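Long-range contact in lipolytic enzyme, g-d-s-l (Clostridium thermocellum, PDB 2W47), which contains a family 6 carbohydrate-binding module, a beta-sandwich domain that binds a glycan and a calcium ion: residues Glu43-Ala48 with Gln105-Ile110. Sequence-based numbering, arbitrary orientation.
Sequences EWNVNA and QGNNVI
Trp44, Val46 and Ala48 pair with Ile110, Asn108 and Gly106 as antiparallel hydrogen-bonded partners, joining neighbouring strands 41-48 and 106-114 of the five-stranded sheet. Each pair closes two backbone bonds, among them Trp44 N to Ile110 O at 2.9 Å and Val46 N to Asn108 O at 2.8 Å. Between them, Asn45 faces Val109 and Asn47 faces Asn107 as non-hydrogen-bonded pairs.

The face bearing Trp44, Val46, Ala48 and Ile110 turns to the other sheet of the sandwich. Here Val46 CG2 meets Ile110 CD1 at 3.8 Å, branched side chains suited to filling the interior, with Leu126 against Val46 and Leu103 against Ile110. Asn108 is a buried amide on this face: OD1 accepts from Asn104 N, and ND2 reaches Val46 O in a weak bond of 3.4 Å. The small CB of Ala48 fits between this ND2 and Leu103. Gly106 has a positive phi at which a beta carbon would crowd the Gln105 carbonyl oxygen.

On the opposite face, Asn107 ND2 donates to Asn45 OD1 at 3.1 Å, from 45° above the acceptor's carbonyl plane, the amide planes 58° apart; such exposed amides can also meet solvent. Glu43 CG stands anti to N (chi1 -179°) and the extended chain brings CD 3.3 Å from Val109 CG1, while OE1 salt-bridges Arg111.

Apolar groups and one satisfied amide thus pack inward, while the outer face is largely polar, with Val109 among its asparagines and Glu43.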
loop_
_atom_site.group_PDB
_atom_site.type_symbol
_atom_site.label_atom_id
_atom_site.label_comp_id
_atom_site.label_asym_id
_atom_site.label_seq_id
_atom_site.Cartn_x
_atom_site.Cartn_y
_atom_site.Cartn_z
ATOM N N GLU A 43 -1.348 6.999 -3.088
ATOM C CA GLU A 43 -2.607 7.324 -2.441
ATOM C C GLU A 43 -3.757 6.778 -3.254
ATOM O O GLU A 43 -3.800 6.949 -4.469
ATOM C CB GLU A 43 -2.728 8.836 -2.314
ATOM C CG GLU A 43 -3.985 9.313 -1.642
ATOM C CD GLU A 43 -3.939 10.796 -1.414
ATOM O OE1 GLU A 43 -3.272 11.229 -0.452
ATOM O OE2 GLU A 43 -4.584 11.544 -2.192
ATOM N N TRP A 44 -4.696 6.129 -2.576
ATOM C CA TRP A 44 -5.908 5.675 -3.227
ATOM C C TRP A 44 -7.135 6.256 -2.558
ATOM O O TRP A 44 -7.159 6.474 -1.341
ATOM C CB TRP A 44 -6.023 4.157 -3.156
ATOM C CG TRP A 44 -5.207 3.377 -4.128
ATOM C CD1 TRP A 44 -5.501 3.123 -5.439
ATOM C CD2 TRP A 44 -3.997 2.671 -3.844
ATOM N NE1 TRP A 44 -4.535 2.318 -5.991
ATOM C CE2 TRP A 44 -3.602 2.025 -5.033
ATOM C CE3 TRP A 44 -3.204 2.529 -2.697
ATOM C CZ2 TRP A 44 -2.459 1.245 -5.112
ATOM C CZ3 TRP A 44 -2.062 1.754 -2.780
ATOM C CH2 TRP A 44 -1.701 1.124 -3.982
ATOM N N ASN A 45 -8.158 6.493 -3.376
ATOM C CA ASN A 45 -9.488 6.811 -2.891
ATOM C C ASN A 45 -10.276 5.519 -2.738
ATOM O O ASN A 45 -10.690 4.900 -3.717
ATOM C CB ASN A 45 -10.173 7.779 -3.855
ATOM C CG ASN A 45 -9.592 9.165 -3.783
ATOM O OD1 ASN A 45 -9.439 9.729 -2.703
ATOM N ND2 ASN A 45 -9.278 9.734 -4.947
ATOM N N VAL A 46 -10.440 5.101 -1.487
ATOM C CA VAL A 46 -10.994 3.790 -1.167
ATOM C C VAL A 46 -12.418 3.929 -0.655
ATOM O O VAL A 46 -12.684 4.694 0.268
ATOM C CB VAL A 46 -10.095 3.070 -0.129
ATOM C CG1 VAL A 46 -10.733 1.766 0.373
ATOM C CG2 VAL A 46 -8.746 2.761 -0.749
ATOM N N ASN A 47 -13.321 3.190 -1.295
ATOM C CA ASN A 47 -14.718 3.168 -0.888
ATOM C C ASN A 47 -14.949 2.204 0.268
ATOM O O ASN A 47 -14.430 1.090 0.267
ATOM C CB ASN A 47 -15.595 2.764 -2.077
ATOM C CG ASN A 47 -17.056 2.597 -1.698
ATOM O OD1 ASN A 47 -17.591 1.490 -1.706
ATOM N ND2 ASN A 47 -17.699 3.697 -1.361
ATOM N N ALA A 48 -15.727 2.646 1.246
ATOM C CA ALA A 48 -16.227 1.754 2.291
ATOM C C ALA A 48 -17.753 1.758 2.202
ATOM O O ALA A 48 -18.378 2.802 2.415
ATOM C CB ALA A 48 -15.756 2.211 3.668
ATOM N N GLN A 105 -18.038 5.375 5.996
ATOM C CA GLN A 105 -18.868 5.131 4.820
ATOM C C GLN A 105 -18.551 6.169 3.748
ATOM O O GLN A 105 -18.480 7.369 4.035
ATOM C CB GLN A 105 -20.364 5.164 5.168
ATOM C CG GLN A 105 -21.259 4.735 4.007
ATOM C CD GLN A 105 -22.727 4.624 4.383
ATOM O OE1 GLN A 105 -23.291 3.529 4.388
ATOM N NE2 GLN A 105 -23.350 5.754 4.686
ATOM N N GLY A 106 -18.357 5.695 2.523
ATOM C CA GLY A 106 -17.988 6.563 1.419
ATOM C C GLY A 106 -16.497 6.502 1.171
ATOM O O GLY A 106 -15.866 5.463 1.361
ATOM N N ASN A 107 -15.934 7.624 0.741
ATOM C CA ASN A 107 -14.530 7.662 0.382
ATOM C C ASN A 107 -13.616 7.838 1.576
ATOM O O ASN A 107 -13.935 8.543 2.536
ATOM C CB ASN A 107 -14.238 8.775 -0.614
ATOM C CG ASN A 107 -12.887 8.613 -1.245
ATOM O OD1 ASN A 107 -12.626 7.610 -1.899
ATOM N ND2 ASN A 107 -12.005 9.591 -1.039
ATOM N N ASN A 108 -12.468 7.175 1.480
ATOM C CA ASN A 108 -11.394 7.281 2.445
ATOM C C ASN A 108 -10.098 7.460 1.681
ATOM O O ASN A 108 -9.812 6.715 0.751
ATOM C CB ASN A 108 -11.324 6.029 3.316
ATOM C CG ASN A 108 -12.581 5.823 4.129
ATOM O OD1 ASN A 108 -12.638 6.207 5.294
ATOM N ND2 ASN A 108 -13.600 5.233 3.507
ATOM N N VAL A 109 -9.336 8.470 2.063
ATOM C CA VAL A 109 -8.087 8.775 1.377
ATOM C C VAL A 109 -6.961 8.010 2.075
ATOM O O VAL A 109 -6.616 8.324 3.209
ATOM C CB VAL A 109 -7.810 10.296 1.385
ATOM C CG1 VAL A 109 -6.578 10.606 0.569
ATOM C CG2 VAL A 109 -9.014 11.089 0.842
ATOM N N ILE A 110 -6.423 6.993 1.408
ATOM C CA ILE A 110 -5.426 6.126 2.026
ATOM C C ILE A 110 -4.062 6.338 1.374
ATOM O O ILE A 110 -3.919 6.145 0.172
ATOM C CB ILE A 110 -5.865 4.647 1.964
ATOM C CG1 ILE A 110 -7.264 4.489 2.610
ATOM C CG2 ILE A 110 -4.806 3.742 2.631
ATOM C CD1 ILE A 110 -7.720 3.070 2.919
#